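Local coordinates for metallo-beta-lactamase family protein (Thermus thermophilus, PDB 2ZO4) that probably acts as a hydrolase of the metallo-beta-lactamase superfamily, using two bound zinc ions on a substrate that is not established, at residues R88-E93 with L148-G153; K195-V200 with F289-A294; G184-G189 with A222-R227; L118-P123 with P310-F315. All blocks are in the same frame, centred on the assembly; numbering follows the deposited sequence.

Contact 1 of 4, residues R88-E93 with L148-G153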
loop_
_atom_site.group_PDB
_atom_site.type_symbol
_atom_site.label_atom_id
_atom_site.label_comp_id
_atom_site.label_asym_id
_atom_site.label_seq_id
_atom_site.Cartn_x
_atom_site.Cartn_y
_atom_site.Cartn_z
ATOM N N ARG A 88 -6.686 17.826 -8.403
ATOM C CA ARG A 88 -7.214 17.614 -7.064
ATOM C C ARG A 88 -6.832 16.218 -6.579
ATOM O O ARG A 88 -7.119 15.226 -7.250
ATOM C CB ARG A 88 -8.728 17.787 -7.069
ATOM C CG ARG A 88 -9.302 18.152 -5.719
ATOM C CD ARG A 88 -10.248 19.338 -5.859
ATOM N NE ARG A 88 -11.540 18.957 -6.418
ATOM C CZ ARG A 88 -12.409 19.811 -6.956
ATOM N NH1 ARG A 88 -13.560 19.363 -7.429
ATOM N NH2 ARG A 88 -12.126 21.108 -7.033
ATOM N N VAL A 89 -6.181 16.154 -5.418
ATOM C CA VAL A 89 -5.692 14.887 -4.871
ATOM C C VAL A 89 -6.589 14.366 -3.744
ATOM O O VAL A 89 -6.884 15.088 -2.787
ATOM C CB VAL A 89 -4.223 15.006 -4.382
ATOM C CG1 VAL A 89 -3.711 13.670 -3.851
ATOM C CG2 VAL A 89 -3.329 15.486 -5.506
ATOM N N PHE A 90 -7.015 13.110 -3.878
ATOM C CA PHE A 90 -7.839 12.440 -2.878
ATOM C C PHE A 90 -7.059 11.314 -2.198
ATOM O O PHE A 90 -6.371 10.534 -2.866
ATOM C CB PHE A 90 -9.110 11.877 -3.521
ATOM C CG PHE A 90 -10.102 12.929 -3.942
ATOM C CD1 PHE A 90 -11.081 13.370 -3.059
ATOM C CD2 PHE A 90 -10.064 13.472 -5.227
ATOM C CE1 PHE A 90 -12.009 14.335 -3.442
ATOM C CE2 PHE A 90 -10.985 14.434 -5.623
ATOM C CZ PHE A 90 -11.960 14.870 -4.728
ATOM N N LEU A 91 -7.187 11.239 -0.874
ATOM C CA LEU A 91 -6.428 10.308 -0.041
ATOM C C LEU A 91 -7.307 9.926 1.144
ATOM O O LEU A 91 -7.945 10.802 1.728
ATOM C CB LEU A 91 -5.175 11.014 0.487
ATOM C CG LEU A 91 -3.780 10.387 0.611
ATOM C CD1 LEU A 91 -3.071 11.010 1.808
ATOM C CD2 LEU A 91 -3.767 8.867 0.719
ATOM N N HIS A 92 -7.336 8.647 1.522
ATOM C CA HIS A 92 -8.159 8.236 2.671
ATOM C C HIS A 92 -7.725 8.909 3.971
ATOM O O HIS A 92 -6.533 9.009 4.258
ATOM C CB HIS A 92 -8.191 6.720 2.857
ATOM C CG HIS A 92 -9.142 6.275 3.923
ATOM N ND1 HIS A 92 -8.779 6.169 5.248
ATOM C CD2 HIS A 92 -10.453 5.942 3.864
ATOM C CE1 HIS A 92 -9.822 5.782 5.959
ATOM N NE2 HIS A 92 -10.850 5.637 5.143
ATOM N N GLU A 93 -8.718 9.343 4.747
ATOM C CA GLU A 93 -8.522 10.137 5.971
ATOM C C GLU A 93 -7.484 9.569 6.957
ATOM O O GLU A 93 -6.742 10.324 7.583
ATOM C CB GLU A 93 -9.874 10.374 6.679
ATOM C CG GLU A 93 -10.640 9.087 7.073
ATOM C CD GLU A 93 -12.056 9.340 7.604
ATOM O OE1 GLU A 93 -12.371 10.482 7.995
ATOM O OE2 GLU A 93 -12.862 8.383 7.631
ATOM N N LEU A 148 -7.544 15.957 -0.301
ATOM C CA LEU A 148 -8.882 15.869 0.280
ATOM C C LEU A 148 -9.114 14.484 0.881
ATOM O O LEU A 148 -8.858 13.476 0.216
ATOM C CB LEU A 148 -9.950 16.191 -0.772
ATOM C CG LEU A 148 -10.060 17.654 -1.215
ATOM C CD1 LEU A 148 -10.909 17.770 -2.465
ATOM C CD2 LEU A 148 -10.642 18.518 -0.093
ATOM N N PRO A 149 -9.580 14.430 2.148
ATOM C CA PRO A 149 -9.782 13.150 2.832
ATOM C C PRO A 149 -10.979 12.347 2.325
ATOM O O PRO A 149 -12.108 12.853 2.288
ATOM C CB PRO A 149 -9.978 13.554 4.298
ATOM C CG PRO A 149 -10.500 14.950 4.247
ATOM C CD PRO A 149 -9.900 15.581 3.018
ATOM N N LEU A 150 -10.714 11.101 1.936
ATOM C CA LEU A 150 -11.762 10.160 1.561
ATOM C C LEU A 150 -12.264 9.407 2.784
ATOM O O LEU A 150 -11.543 9.245 3.762
ATOM C CB LEU A 150 -11.260 9.168 0.505
ATOM C CG LEU A 150 -10.856 9.731 -0.863
ATOM C CD1 LEU A 150 -10.146 8.664 -1.695
ATOM C CD2 LEU A 150 -12.058 10.281 -1.606
ATOM N N ARG A 151 -13.505 8.941 2.705
ATOM C CA ARG A 151 -14.153 8.237 3.799
ATOM C C ARG A 151 -14.628 6.874 3.295
ATOM O O ARG A 151 -15.008 6.741 2.132
ATOM C CB ARG A 151 -15.348 9.061 4.280
ATOM C CG ARG A 151 -15.633 8.955 5.755
ATOM C CD ARG A 151 -16.617 10.028 6.210
ATOM N NE ARG A 151 -16.007 11.356 6.310
ATOM C CZ ARG A 151 -16.434 12.315 7.131
ATOM N NH1 ARG A 151 -17.470 12.101 7.933
ATOM N NH2 ARG A 151 -15.825 13.492 7.154
ATOM N N ASP A 152 -14.608 5.867 4.166
ATOM C CA ASP A 152 -15.103 4.540 3.805
ATOM C C ASP A 152 -16.566 4.618 3.373
ATOM O O ASP A 152 -17.371 5.296 4.014
ATOM C CB ASP A 152 -14.942 3.559 4.973
ATOM C CG ASP A 152 -15.223 2.112 4.573
ATOM O OD1 ASP A 152 -14.780 1.686 3.486
ATOM O OD2 ASP A 152 -15.886 1.393 5.354
ATOM N N GLY A 153 -16.897 3.938 2.277
ATOM C CA GLY A 153 -18.279 3.867 1.797
ATOM C C GLY A 153 -18.765 5.066 0.999
ATOM O O GLY A 153 -19.907 5.084 0.536
HETATM O O HOH W 1 -13.331 6.007 6.694
#

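Contact 2 of 4, residues K195-V200 with F289-A294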
loop_
_atom_site.group_PDB
_atom_site.type_symbol
_atom_site.label_atom_id
_atom_site.label_comp_id
_atom_site.label_asym_id
_atom_site.label_seq_id
_atom_site.Cartn_x
_atom_site.Cartn_y
_atom_site.Cartn_z
ATOM N N LYS A 195 0.434 -12.669 -7.025
ATOM C CA LYS A 195 1.594 -13.575 -6.971
ATOM C C LYS A 195 2.117 -13.773 -5.556
ATOM O O LYS A 195 2.361 -14.902 -5.113
ATOM C CB LYS A 195 2.713 -13.084 -7.896
ATOM N N VAL A 196 2.279 -12.657 -4.856
ATOM C CA VAL A 196 2.816 -12.639 -3.507
ATOM C C VAL A 196 1.798 -11.990 -2.582
ATOM O O VAL A 196 0.709 -11.591 -3.018
ATOM C CB VAL A 196 4.143 -11.839 -3.445
ATOM C CG1 VAL A 196 5.258 -12.594 -4.139
ATOM C CG2 VAL A 196 3.969 -10.453 -4.068
ATOM N N SER A 197 2.144 -11.893 -1.306
ATOM C CA SER A 197 1.369 -11.079 -0.396
ATOM C C SER A 197 1.907 -9.661 -0.441
ATOM O O SER A 197 3.125 -9.458 -0.417
ATOM C CB SER A 197 1.431 -11.612 1.035
ATOM O OG SER A 197 0.731 -10.744 1.913
ATOM N N PRO A 198 1.000 -8.672 -0.526
ATOM C CA PRO A 198 1.444 -7.311 -0.273
ATOM C C PRO A 198 1.993 -7.202 1.146
ATOM O O PRO A 198 1.531 -7.914 2.047
ATOM C CB PRO A 198 0.164 -6.481 -0.423
ATOM C CG PRO A 198 -0.963 -7.454 -0.346
ATOM C CD PRO A 198 -0.432 -8.741 -0.867
ATOM N N ASN A 199 2.981 -6.335 1.331
ATOM C CA ASN A 199 3.563 -6.084 2.647
ATOM C C ASN A 199 2.486 -5.785 3.692
ATOM O O ASN A 199 1.498 -5.108 3.406
ATOM C CB ASN A 199 4.550 -4.914 2.567
ATOM C CG ASN A 199 5.651 -4.992 3.617
ATOM O OD1 ASN A 199 6.488 -5.901 3.593
ATOM N ND2 ASN A 199 5.666 -4.027 4.533
ATOM N N VAL A 200 2.660 -6.332 4.886
ATOM C CA VAL A 200 1.923 -5.870 6.051
ATOM C C VAL A 200 2.966 -5.502 7.105
ATOM O O VAL A 200 3.396 -6.340 7.902
ATOM C CB VAL A 200 0.865 -6.906 6.547
ATOM C CG1 VAL A 200 1.509 -8.244 6.924
ATOM C CG2 VAL A 200 0.068 -6.339 7.699
ATOM N N PHE A 289 11.771 -6.891 7.756
ATOM C CA PHE A 289 11.760 -6.518 9.172
ATOM C C PHE A 289 10.383 -6.060 9.666
ATOM O O PHE A 289 9.901 -6.539 10.693
ATOM C CB PHE A 289 12.797 -5.426 9.458
ATOM C CG PHE A 289 12.689 -4.820 10.842
ATOM C CD1 PHE A 289 13.359 -5.388 11.918
ATOM C CD2 PHE A 289 11.921 -3.679 11.063
ATOM C CE1 PHE A 289 13.269 -4.828 13.194
ATOM C CE2 PHE A 289 11.815 -3.119 12.335
ATOM C CZ PHE A 289 12.494 -3.695 13.401
ATOM N N ALA A 290 9.775 -5.121 8.942
ATOM C CA ALA A 290 8.485 -4.549 9.332
ATOM C C ALA A 290 7.351 -5.572 9.280
ATOM O O ALA A 290 6.461 -5.548 10.131
ATOM C CB ALA A 290 8.156 -3.329 8.481
ATOM N N GLU A 291 7.395 -6.459 8.284
ATOM C CA GLU A 291 6.443 -7.569 8.154
ATOM C C GLU A 291 6.579 -8.553 9.310
ATOM O O GLU A 291 5.580 -8.986 9.889
ATOM C CB GLU A 291 6.645 -8.311 6.828
ATOM C CG GLU A 291 5.645 -7.956 5.724
ATOM C CD GLU A 291 4.715 -9.110 5.332
ATOM O OE1 GLU A 291 4.681 -10.145 6.033
ATOM O OE2 GLU A 291 4.014 -8.980 4.308
ATOM N N THR A 292 7.822 -8.907 9.627
ATOM C CA THR A 292 8.124 -9.816 10.735
ATOM C C THR A 292 7.650 -9.232 12.069
ATOM O O THR A 292 7.084 -9.948 12.895
ATOM C CB THR A 292 9.630 -10.156 10.791
ATOM O OG1 THR A 292 10.047 -10.665 9.516
ATOM C CG2 THR A 292 9.919 -11.200 11.865
ATOM N N LEU A 293 7.873 -7.934 12.254
ATOM C CA LEU A 293 7.427 -7.227 13.449
ATOM C C LEU A 293 5.901 -7.225 13.581
ATOM O O LEU A 293 5.371 -7.430 14.673
ATOM C CB LEU A 293 7.983 -5.797 13.468
ATOM C CG LEU A 293 7.683 -4.911 14.685
ATOM C CD1 LEU A 293 7.992 -5.622 16.002
ATOM C CD2 LEU A 293 8.469 -3.619 14.581
ATOM N N ALA A 294 5.212 -6.996 12.463
ATOM C CA ALA A 294 3.748 -7.045 12.403
ATOM C C ALA A 294 3.185 -8.402 12.830
ATOM O O ALA A 294 2.164 -8.471 13.520
ATOM C CB ALA A 294 3.267 -6.703 10.998
HETATM O O HOH W 2 5.215 -9.816 1.873
#

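Contact 3 of 4, residues G184-G189 with A222-R227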
loop_
_atom_site.group_PDB
_atom_site.type_symbol
_atom_site.label_atom_id
_atom_site.label_comp_id
_atom_site.label_asym_id
_atom_site.label_seq_id
_atom_site.Cartn_x
_atom_site.Cartn_y
_atom_site.Cartn_z
ATOM N N GLY A 184 -18.557 -4.389 -11.352
ATOM C CA GLY A 184 -17.970 -5.413 -10.489
ATOM C C GLY A 184 -16.460 -5.428 -10.611
ATOM O O GLY A 184 -15.818 -6.447 -10.368
ATOM N N VAL A 185 -15.902 -4.284 -11.000
ATOM C CA VAL A 185 -14.466 -4.142 -11.213
ATOM C C VAL A 185 -13.855 -3.455 -9.993
ATOM O O VAL A 185 -14.269 -2.350 -9.617
ATOM C CB VAL A 185 -14.161 -3.350 -12.513
ATOM C CG1 VAL A 185 -12.680 -2.959 -12.585
ATOM C CG2 VAL A 185 -14.563 -4.168 -13.745
ATOM N N LEU A 186 -12.889 -4.137 -9.376
ATOM C CA LEU A 186 -12.214 -3.638 -8.185
ATOM C C LEU A 186 -10.821 -3.141 -8.523
ATOM O O LEU A 186 -9.999 -3.889 -9.058
ATOM C CB LEU A 186 -12.121 -4.734 -7.116
ATOM C CG LEU A 186 -11.356 -4.425 -5.818
ATOM C CD1 LEU A 186 -12.008 -3.289 -5.030
ATOM C CD2 LEU A 186 -11.231 -5.671 -4.947
ATOM N N LEU A 187 -10.563 -1.874 -8.213
ATOM C CA LEU A 187 -9.221 -1.326 -8.298
ATOM C C LEU A 187 -8.660 -1.464 -6.892
ATOM O O LEU A 187 -8.902 -0.619 -6.023
ATOM C CB LEU A 187 -9.246 0.134 -8.789
ATOM C CG LEU A 187 -9.973 0.367 -10.125
ATOM C CD1 LEU A 187 -10.040 1.856 -10.467
ATOM C CD2 LEU A 187 -9.330 -0.427 -11.276
ATOM N N ALA A 188 -7.931 -2.559 -6.683
ATOM C CA ALA A 188 -7.621 -3.064 -5.348
ATOM C C ALA A 188 -6.445 -2.391 -4.649
ATOM O O ALA A 188 -6.256 -2.584 -3.449
ATOM C CB ALA A 188 -7.402 -4.578 -5.403
ATOM N N GLY A 189 -5.661 -1.608 -5.388
ATOM C CA GLY A 189 -4.404 -1.068 -4.861
ATOM C C GLY A 189 -3.505 -2.212 -4.432
ATOM O O GLY A 189 -3.389 -3.206 -5.141
ATOM N N ALA A 222 -13.184 -10.482 0.199
ATOM C CA ALA A 222 -13.644 -11.832 -0.140
ATOM C C ALA A 222 -15.161 -11.896 -0.341
ATOM O O ALA A 222 -15.640 -12.587 -1.239
ATOM C CB ALA A 222 -13.205 -12.830 0.918
ATOM N N ASP A 223 -15.898 -11.162 0.491
ATOM C CA ASP A 223 -17.364 -11.154 0.467
ATOM C C ASP A 223 -17.945 -10.075 -0.445
ATOM O O ASP A 223 -19.167 -9.963 -0.584
ATOM C CB ASP A 223 -17.915 -10.975 1.890
ATOM C CG ASP A 223 -17.455 -12.066 2.842
ATOM O OD1 ASP A 223 -17.543 -13.259 2.480
ATOM O OD2 ASP A 223 -17.012 -11.732 3.964
ATOM N N LEU A 224 -17.069 -9.288 -1.068
ATOM C CA LEU A 224 -17.489 -8.149 -1.884
ATOM C C LEU A 224 -18.353 -8.543 -3.080
ATOM O O LEU A 224 -19.317 -7.849 -3.407
ATOM C CB LEU A 224 -16.270 -7.342 -2.359
ATOM C CG LEU A 224 -16.484 -5.953 -2.969
ATOM C CD1 LEU A 224 -17.130 -4.966 -1.980
ATOM C CD2 LEU A 224 -15.157 -5.408 -3.477
ATOM N N GLY A 225 -18.007 -9.652 -3.727
ATOM C CA GLY A 225 -18.711 -10.091 -4.930
ATOM C C GLY A 225 -18.129 -9.499 -6.201
ATOM O O GLY A 225 -18.799 -9.462 -7.236
ATOM N N ALA A 226 -16.882 -9.032 -6.121
ATOM C CA ALA A 226 -16.196 -8.453 -7.277
ATOM C C ALA A 226 -15.961 -9.509 -8.354
ATOM O O ALA A 226 -15.697 -10.675 -8.044
ATOM C CB ALA A 226 -14.879 -7.813 -6.860
ATOM N N ARG A 227 -16.066 -9.091 -9.612
ATOM C CA ARG A 227 -15.916 -9.992 -10.753
ATOM C C ARG A 227 -14.469 -10.099 -11.211
ATOM O O ARG A 227 -14.069 -11.106 -11.795
ATOM C CB ARG A 227 -16.810 -9.536 -11.911
ATOM C CG ARG A 227 -18.291 -9.704 -11.602
ATOM C CD ARG A 227 -19.184 -9.248 -12.745
ATOM N NE ARG A 227 -20.562 -9.697 -12.529
ATOM C CZ ARG A 227 -21.028 -10.899 -12.870
ATOM N NH1 ARG A 227 -20.236 -11.797 -13.442
ATOM N NH2 ARG A 227 -22.293 -11.210 -12.631
#

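Contact 4 of 4, residues L118-P123 with P310-F315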
loop_
_atom_site.group_PDB
_atom_site.type_symbol
_atom_site.label_atom_id
_atom_site.label_comp_id
_atom_site.label_asym_id
_atom_site.label_seq_id
_atom_site.Cartn_x
_atom_site.Cartn_y
_atom_site.Cartn_z
ATOM N N LEU A 118 16.311 -0.318 16.051
ATOM C CA LEU A 118 17.372 -0.550 17.036
ATOM C C LEU A 118 16.933 -1.400 18.229
ATOM O O LEU A 118 17.663 -2.297 18.654
ATOM C CB LEU A 118 17.925 0.789 17.536
ATOM N N ASP A 119 15.751 -1.105 18.764
ATOM C CA ASP A 119 15.188 -1.854 19.889
ATOM C C ASP A 119 14.875 -3.299 19.527
ATOM O O ASP A 119 14.864 -4.173 20.397
ATOM C CB ASP A 119 13.923 -1.172 20.412
ATOM C CG ASP A 119 14.207 0.170 21.060
ATOM O OD1 ASP A 119 15.349 0.393 21.517
ATOM O OD2 ASP A 119 13.280 1.003 21.122
ATOM N N HIS A 120 14.621 -3.537 18.242
ATOM C CA HIS A 120 14.317 -4.872 17.741
ATOM C C HIS A 120 15.515 -5.537 17.047
ATOM O O HIS A 120 15.347 -6.403 16.185
ATOM C CB HIS A 120 13.075 -4.836 16.844
ATOM C CG HIS A 120 11.806 -4.564 17.590
ATOM N ND1 HIS A 120 11.149 -5.532 18.320
ATOM C CD2 HIS A 120 11.074 -3.432 17.724
ATOM C CE1 HIS A 120 10.067 -5.008 18.869
ATOM N NE2 HIS A 120 10.002 -3.733 18.524
ATOM N N GLY A 121 16.719 -5.118 17.434
ATOM C CA GLY A 121 17.950 -5.840 17.105
ATOM C C GLY A 121 18.622 -5.553 15.775
ATOM O O GLY A 121 19.517 -6.299 15.367
ATOM N N THR A 122 18.204 -4.484 15.095
ATOM C CA THR A 122 18.840 -4.088 13.835
ATOM C C THR A 122 20.229 -3.498 14.112
ATOM O O THR A 122 20.356 -2.565 14.912
ATOM C CB THR A 122 17.977 -3.081 13.023
ATOM O OG1 THR A 122 16.666 -3.621 12.819
ATOM C CG2 THR A 122 18.611 -2.782 11.658
ATOM N N PRO A 123 21.275 -4.056 13.470
ATOM C CA PRO A 123 22.616 -3.492 13.620
ATOM C C PRO A 123 22.792 -2.230 12.767
ATOM O O PRO A 123 22.030 -2.014 11.819
ATOM C CB PRO A 123 23.520 -4.619 13.119
ATOM C CG PRO A 123 22.695 -5.334 12.111
ATOM C CD PRO A 123 21.270 -5.240 12.587
ATOM N N PRO A 310 13.041 -3.734 26.472
ATOM C CA PRO A 310 14.012 -3.650 25.371
ATOM C C PRO A 310 15.477 -3.737 25.832
ATOM O O PRO A 310 15.763 -3.447 26.995
ATOM C CB PRO A 310 13.718 -2.279 24.749
ATOM C CG PRO A 310 13.096 -1.491 25.841
ATOM C CD PRO A 310 12.296 -2.472 26.639
ATOM N N PRO A 311 16.400 -4.163 24.939
ATOM C CA PRO A 311 16.213 -4.650 23.562
ATOM C C PRO A 311 15.279 -5.852 23.483
ATOM O O PRO A 311 15.472 -6.835 24.202
ATOM C CB PRO A 311 17.631 -5.055 23.135
ATOM C CG PRO A 311 18.525 -4.246 23.989
ATOM C CD PRO A 311 17.828 -4.140 25.310
ATOM N N TYR A 312 14.282 -5.766 22.603
ATOM C CA TYR A 312 13.225 -6.768 22.540
ATOM C C TYR A 312 13.705 -8.103 21.980
ATOM O O TYR A 312 14.270 -8.168 20.888
ATOM C CB TYR A 312 12.028 -6.258 21.727
ATOM C CG TYR A 312 11.406 -4.977 22.248
ATOM C CD1 TYR A 312 11.464 -3.808 21.500
ATOM C CD2 TYR A 312 10.760 -4.938 23.488
ATOM C CE1 TYR A 312 10.893 -2.630 21.960
ATOM C CE2 TYR A 312 10.189 -3.761 23.961
ATOM C CZ TYR A 312 10.261 -2.613 23.187
ATOM O OH TYR A 312 9.706 -1.443 23.631
ATOM N N ARG A 313 13.480 -9.157 22.756
ATOM C CA ARG A 313 13.700 -10.527 22.319
ATOM C C ARG A 313 12.388 -11.264 22.555
ATOM O O ARG A 313 11.871 -11.277 23.673
ATOM C CB ARG A 313 14.855 -11.187 23.098
ATOM C CG ARG A 313 16.206 -10.481 22.950
ATOM C CD ARG A 313 17.384 -11.346 23.441
ATOM N NE ARG A 313 17.635 -12.501 22.572
ATOM C CZ ARG A 313 18.440 -12.495 21.510
ATOM N NH1 ARG A 313 19.092 -11.393 21.159
ATOM N NH2 ARG A 313 18.588 -13.600 20.787
ATOM N N TYR A 314 11.836 -11.838 21.491
ATOM C CA TYR A 314 10.554 -12.537 21.556
ATOM C C TYR A 314 10.743 -14.029 21.824
ATOM O O TYR A 314 11.729 -14.625 21.392
ATOM C CB TYR A 314 9.760 -12.328 20.259
ATOM C CG TYR A 314 9.202 -10.928 20.071
ATOM C CD1 TYR A 314 7.847 -10.669 20.275
ATOM C CD2 TYR A 314 10.027 -9.867 19.682
ATOM C CE1 TYR A 314 7.321 -9.390 20.102
ATOM C CE2 TYR A 314 9.515 -8.578 19.512
ATOM C CZ TYR A 314 8.157 -8.351 19.720
ATOM O OH TYR A 314 7.634 -7.088 19.551
ATOM N N PHE A 315 9.795 -14.628 22.540
ATOM C CA PHE A 315 9.829 -16.063 22.825
ATOM C C PHE A 315 8.441 -16.681 22.690
ATOM O O PHE A 315 7.430 -16.004 22.878
ATOM C CB PHE A 315 10.396 -16.331 24.225
ATOM C CG PHE A 315 9.701 -15.566 25.317
ATOM C CD1 PHE A 315 10.200 -14.342 25.751
ATOM C CD2 PHE A 315 8.545 -16.065 25.909
ATOM C CE1 PHE A 315 9.551 -13.625 26.761
ATOM C CE2 PHE A 315 7.892 -15.356 26.917
ATOM C CZ PHE A 315 8.394 -14.134 27.340
HETATM O O HOH W 3 16.590 -6.667 20.206
HETATM O O HOH W 4 11.811 0.732 23.010
HETATM O O HOH W 5 12.747 -7.846 18.622
#

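Contact 1 of 4, residues R88-E93 with L148-G153
The carbonyl oxygen of Leu-91 is gripped twice by the segment 148-153: Leu-150 N donates to Leu-91 O over 2.8 Å from above the carbonyl plane, and Pro-149 CA turns its hydrogen to the same Leu-91 O at 3.2 Å. This is parallel strand pairing at the margin of a metallo-beta-lactamase fold, where strand 148-150 closes one side of a mixed sheet by lying against strand 88-92. The ladder opens with Leu-148 N bonded to Val-89 O at 2.7 Å, continues with Leu-91 N to Leu-148 O, and ends with Glu-93 N on an in-plane lone pair of Leu-150 O. Phe-90, Leu-148 and Leu-150 share one face of the sheet. With CG beside its backbone N (chi1 -71°), Phe-90 lies alongside Leu-148 and points the same way, CE1 of Phe-90 meeting CD1 of Leu-148 at 3.7 Å. The side chain of Leu-150 instead crosses that of Phe-90 at about a right angle and touches Phe-90 CD1 with its CD2 at 3.6 Å. Leu-148 CD1 also reaches the aliphatic part of Arg-88. On the other face, Leu-91 and Pro-149 both touch Phe-96. Farther along, Leu-150 O and Glu-93 CG sit over one face of the His-92 ring, toward its rim, and the ring also stacks with Trp-167. Glu-93 and Arg-151 bring opposite charges near each other without a salt bridge. A water joins both segments here: it bonds to His-92 NE2, accepts from Asp-152 N at 2.8 Å and donates to Glu-93 OE2 at 2.6 Å.

Contact 2 of 4, residues K195-V200 with F289-A294
Glu-291 reaches out from helix 286-301 to the loop 195-200, where its OE2 accepts a hydrogen bond from Val-200 N over 3.0 Å, with the donor above the carboxylate plane. A water gives the same oxygen a second bond, 2.8 Å from Glu-291 OE2, and donates also to Ser-197 O. The side chain is bent at chi2 (-114°), which turns CD toward Val-200, and Val-200 CG1 packs across it 3.7 Å from Glu-291 CD. The carbonyl of Val-200 answers in the other direction: Glu-291 CA directs its hydrogen almost straight at Val-200 O (3.3 Å, 171° at the hydrogen), and Ala-294 CB closes in to 3.1 Å from that oxygen. One shell farther out, Ser-197 OG donates to Pro-198 O at 2.9 Å and is bonded to His-251 of helix 240-261. Val-200 is backed by Leu-211 and Phe-214 of helix 210-222, while Arg-254 touches Glu-291. The loop thus held carries Asn-199 O, which is hydrogen-bonded to ND1 of the zinc ligand His-171. A metal-bound histidine steadied by a backbone carbonyl is a familiar second-shell arrangement of zinc sites, here belonging to the dinuclear centre of a metallo-beta-lactamase fold.

Contact 3 of 4, residues G184-G189 with A222-R227
Leu-186 points from its strand toward the segment 222-227, and its CB starts the contact by meeting Ala-226 CB at 4.1 Å. CG stands anti to the backbone N (chi1 176°), and from there CD1 carries the side chain to its tip, where Leu-186 CD1 lies 4.1 Å from Leu-224 CD2. The two leucines cross obliquely, each with CG anti to its own backbone N. Around them the apolar patch is extended by Tyr-179, which touches Leu-186, Leu-224 and Ala-226, and by Leu-166, which touches both leucines. Next to this patch, toward the start of the strand, is the polar link: Arg-227 N donates to Gly-184 O over 2.8 Å, in the carbonyl plane and on a lone pair. Arg-227 CB follows at 3.6 Å from Gly-184 O, while the end of its extended side chain leads away. Gly-184 has positive phi (74°) and, with Val-185, faces Leu-180 in a G1 beta bulge; with no side chain there, its CA can lie 4.4 Å from Arg-227 CG. On the other segment Gly-225, also of positive phi, turns the chain after helix 210-222. Backbone pairing then continues from Leu-186 to Val-228 and Tyr-230. The contact therefore sits where a beta-alpha-beta crossover closes, strand 185-189 running through helix 210-222 into the parallel neighbouring strand 228-231 of the metallo-beta-lactamase sheet.

Contact 4 of 4, residues L118-P123 with P310-F315
Tyr-312 N donates to Asp-119 O over 2.8 Å, nearly along the C=O axis, and so ties the C-terminal end of helix 110-119 to the chain entering strand 313-316. Cis peptide bonds precede both Pro-310 and Pro-311, and Pro-311 CA lies 4.7 Å from Asp-119 CA. The helix itself ends in a Schellman motif, with Gly-121 of positive phi as its C-prime residue. A water bridges the two segments, donating to Asp-119 O and to Tyr-312 O. Beside it, His-120 and Tyr-312 form an offset stack with centroids 4.6 Å apart and planes at 29°. Tyr-312 CD1 lies over one face of the imidazole, toward its rim, and comes to 3.2 Å from His-120 CE1. Tyr-312 also has Asp-119 CB against its CE1 at 3.7 Å, while Pro-310 CB sits over the centre of the phenol ring. Tyr-314 completes the aromatic cluster rim to rim with His-120. A second water lies near the planes of both these rings, 2.8 Å from His-120 ND1, and donates to Tyr-312 O at 2.7 Å. Outside the two segments, Arg-307 makes a cation-pi contact with Tyr-312 and a hydrogen bond to Tyr-314 OH, which is also bonded to Glu-297. With a carboxylate and a guanidinium both bound to it, that phenol oxygen is likely to be polarised, and the two bonds fix the position of the hydroxyl end beside the imidazole.

How the contacts relate
In the metallo-beta-lactamase fold, contact 1 pairs two strands of one mixed sheet, and contact 3, its centre 19 Å away, sets a strand of the other against the loop after helix 210-222. Contact 2 joins a loop of that fold to helix 286-301, and contact 4 ties helix 110-119 to the final two-stranded sheet. Contacts 2 and 4 touch: Leu-293 CD1 packs 3.6 Å from His-120 CE1. Along the sequence, contact 1 closes before contacts 2 and 3 open, contact 4 spans both, and the segments of contacts 2 and 3 alternate, as do those of contacts 1 and 4. The C-terminal helices are thereby bound to the zinc-binding fold at two adjoining places, one beside the zinc ligands.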